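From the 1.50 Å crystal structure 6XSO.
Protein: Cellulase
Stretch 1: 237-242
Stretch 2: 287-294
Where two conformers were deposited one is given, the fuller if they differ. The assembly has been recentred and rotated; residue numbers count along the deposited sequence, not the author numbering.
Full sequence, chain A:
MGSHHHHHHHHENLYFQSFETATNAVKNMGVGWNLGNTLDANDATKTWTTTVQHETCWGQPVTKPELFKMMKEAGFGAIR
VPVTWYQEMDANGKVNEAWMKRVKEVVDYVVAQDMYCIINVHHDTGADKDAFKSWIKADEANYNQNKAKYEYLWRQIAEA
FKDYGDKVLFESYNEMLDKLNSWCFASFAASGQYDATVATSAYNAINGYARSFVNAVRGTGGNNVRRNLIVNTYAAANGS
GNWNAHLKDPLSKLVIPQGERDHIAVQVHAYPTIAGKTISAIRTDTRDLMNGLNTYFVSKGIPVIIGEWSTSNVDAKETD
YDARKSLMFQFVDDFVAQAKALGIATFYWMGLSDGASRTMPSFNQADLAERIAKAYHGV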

# COMPACT_ATOMS: atom_id res chain seq x y z
N ALA A 237 -4.45 0.24 9.89
CA ALA A 237 -4.65 -0.69 10.98
C ALA A 237 -5.55 -1.84 10.54
O ALA A 237 -6.44 -1.68 9.70
CB ALA A 237 -5.28 0.04 12.18
N ASN A 238 -5.31 -3.02 11.11
CA ASN A 238 -5.95 -4.23 10.61
C ASN A 238 -6.99 -4.83 11.56
O ASN A 238 -7.58 -5.86 11.22
CB ASN A 238 -4.90 -5.28 10.24
CG ASN A 238 -4.06 -5.69 11.42
OD1 ASN A 238 -4.56 -5.97 12.52
ND2 ASN A 238 -2.75 -5.76 11.19
N GLY A 239 -7.25 -4.19 12.69
CA GLY A 239 -8.29 -4.63 13.59
C GLY A 239 -7.95 -5.77 14.51
O GLY A 239 -8.78 -6.13 15.34
N SER A 240 -6.78 -6.40 14.38
CA SER A 240 -6.52 -7.61 15.14
C SER A 240 -6.30 -7.31 16.63
O SER A 240 -5.89 -6.22 17.02
CB SER A 240 -5.29 -8.34 14.59
OG SER A 240 -4.12 -7.55 14.79
N GLY A 241 -6.59 -8.31 17.45
CA GLY A 241 -6.41 -8.20 18.88
C GLY A 241 -7.71 -7.89 19.59
O GLY A 241 -8.68 -7.42 19.00
N ASN A 242 -7.72 -8.18 20.90
CA ASN A 242 -8.87 -7.90 21.77
C ASN A 242 -8.48 -7.05 22.98
O ASN A 242 -9.29 -6.91 23.90
CB ASN A 242 -9.53 -9.20 22.24
CG ASN A 242 -9.97 -10.08 21.08
OD1 ASN A 242 -10.71 -9.65 20.20
ND2 ASN A 242 -9.50 -11.31 21.08
N ARG A 287 -5.04 -16.29 12.22
CA ARG A 287 -6.44 -16.61 11.98
C ARG A 287 -7.35 -15.50 12.49
O ARG A 287 -8.33 -15.13 11.84
CB ARG A 287 -6.81 -17.95 12.64
CG ARG A 287 -8.12 -18.53 12.14
CD ARG A 287 -8.32 -20.00 12.59
NE ARG A 287 -7.05 -20.68 12.85
CZ ARG A 287 -6.24 -21.17 11.91
NH1 ARG A 287 -6.55 -21.08 10.62
NH2 ARG A 287 -5.10 -21.76 12.26
N ASP A 288 -7.01 -14.92 13.65
CA ASP A 288 -7.81 -13.82 14.19
C ASP A 288 -7.74 -12.60 13.30
O ASP A 288 -8.76 -11.96 13.03
CB ASP A 288 -7.33 -13.49 15.60
CG ASP A 288 -7.97 -12.22 16.16
OD1 ASP A 288 -9.17 -12.27 16.47
OD2 ASP A 288 -7.27 -11.18 16.28
N LEU A 289 -6.53 -12.26 12.83
CA LEU A 289 -6.37 -11.16 11.88
C LEU A 289 -7.23 -11.38 10.65
O LEU A 289 -7.99 -10.49 10.24
CB LEU A 289 -4.89 -11.04 11.49
CG LEU A 289 -4.55 -10.26 10.22
CD1 LEU A 289 -4.83 -8.78 10.42
CD2 LEU A 289 -3.10 -10.42 9.81
N MET A 290 -7.13 -12.56 10.04
CA MET A 290 -7.88 -12.81 8.82
C MET A 290 -9.38 -12.81 9.09
O MET A 290 -10.15 -12.35 8.24
CB MET A 290 -7.44 -14.14 8.21
CG MET A 290 -5.97 -14.22 7.83
SD MET A 290 -5.50 -13.03 6.56
CE MET A 290 -3.71 -13.17 6.59
N ASN A 291 -9.80 -13.30 10.26
CA ASN A 291 -11.22 -13.34 10.59
C ASN A 291 -11.83 -11.94 10.58
O ASN A 291 -12.95 -11.75 10.08
CB ASN A 291 -11.46 -14.03 11.94
CG ASN A 291 -11.39 -15.56 11.88
OD1 ASN A 291 -11.49 -16.18 10.81
ND2 ASN A 291 -11.23 -16.18 13.05
N GLY A 292 -11.12 -10.96 11.13
CA GLY A 292 -11.64 -9.60 11.14
C GLY A 292 -11.78 -9.02 9.75
O GLY A 292 -12.77 -8.36 9.43
N LEU A 293 -10.78 -9.27 8.91
CA LEU A 293 -10.84 -8.82 7.52
C LEU A 293 -11.99 -9.50 6.79
O LEU A 293 -12.66 -8.86 5.97
CB LEU A 293 -9.51 -9.08 6.82
CG LEU A 293 -8.29 -8.43 7.49
CD1 LEU A 293 -7.00 -8.77 6.76
CD2 LEU A 293 -8.46 -6.91 7.60
N ASN A 294 -12.24 -10.77 7.09
CA ASN A 294 -13.38 -11.46 6.49
C ASN A 294 -14.69 -10.87 6.99
O ASN A 294 -15.61 -10.61 6.20
CB ASN A 294 -13.30 -12.95 6.76
CG ASN A 294 -14.32 -13.74 5.98
OD1 ASN A 294 -14.53 -13.52 4.80
ND2 ASN A 294 -14.99 -14.64 6.67
O HOH W 1 -8.62 -8.37 11.97

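A single water spans the loop and the helix, donating both of its protons: one to the carbonyl O of N238 and one to the carbonyl O of L289, each 2.8 Å from the water oxygen. Two backbone acceptors that could not bond to each other are thereby joined. L289 O also receives the amides of G292 and L293, both at 3.3 Å from their N atoms and both weak.

The one direct hydrogen bond across the contact runs from G241 N to D288 OD2, 3.2 Å and nearly straight at 168°. The CA-to-CB bond of D288 points toward the loop, chi1 is t, and the same OD2 lies 3.8 Å from S240 CA. G241 adopts phi/psi of 99/160, where a CB would be jammed against the carbonyl O of S240; these angles call for glycine.

N238 holds the loop's shape from within. Its OD1 accepts from S240 N at 2.9 Å and from S240 OG at 2.8 Å, while ND2 is satisfied elsewhere in the structure. The amide carbon of N238 packs closely on the helix, N238 CG to L289 CD1 being 3.3 Å. S240 CB rests 4.1 Å from L289 CB, at the pair of residues whose CA atoms are nearest across the contact, and L293 CD2 reaches to 3.9 Å from N238 O.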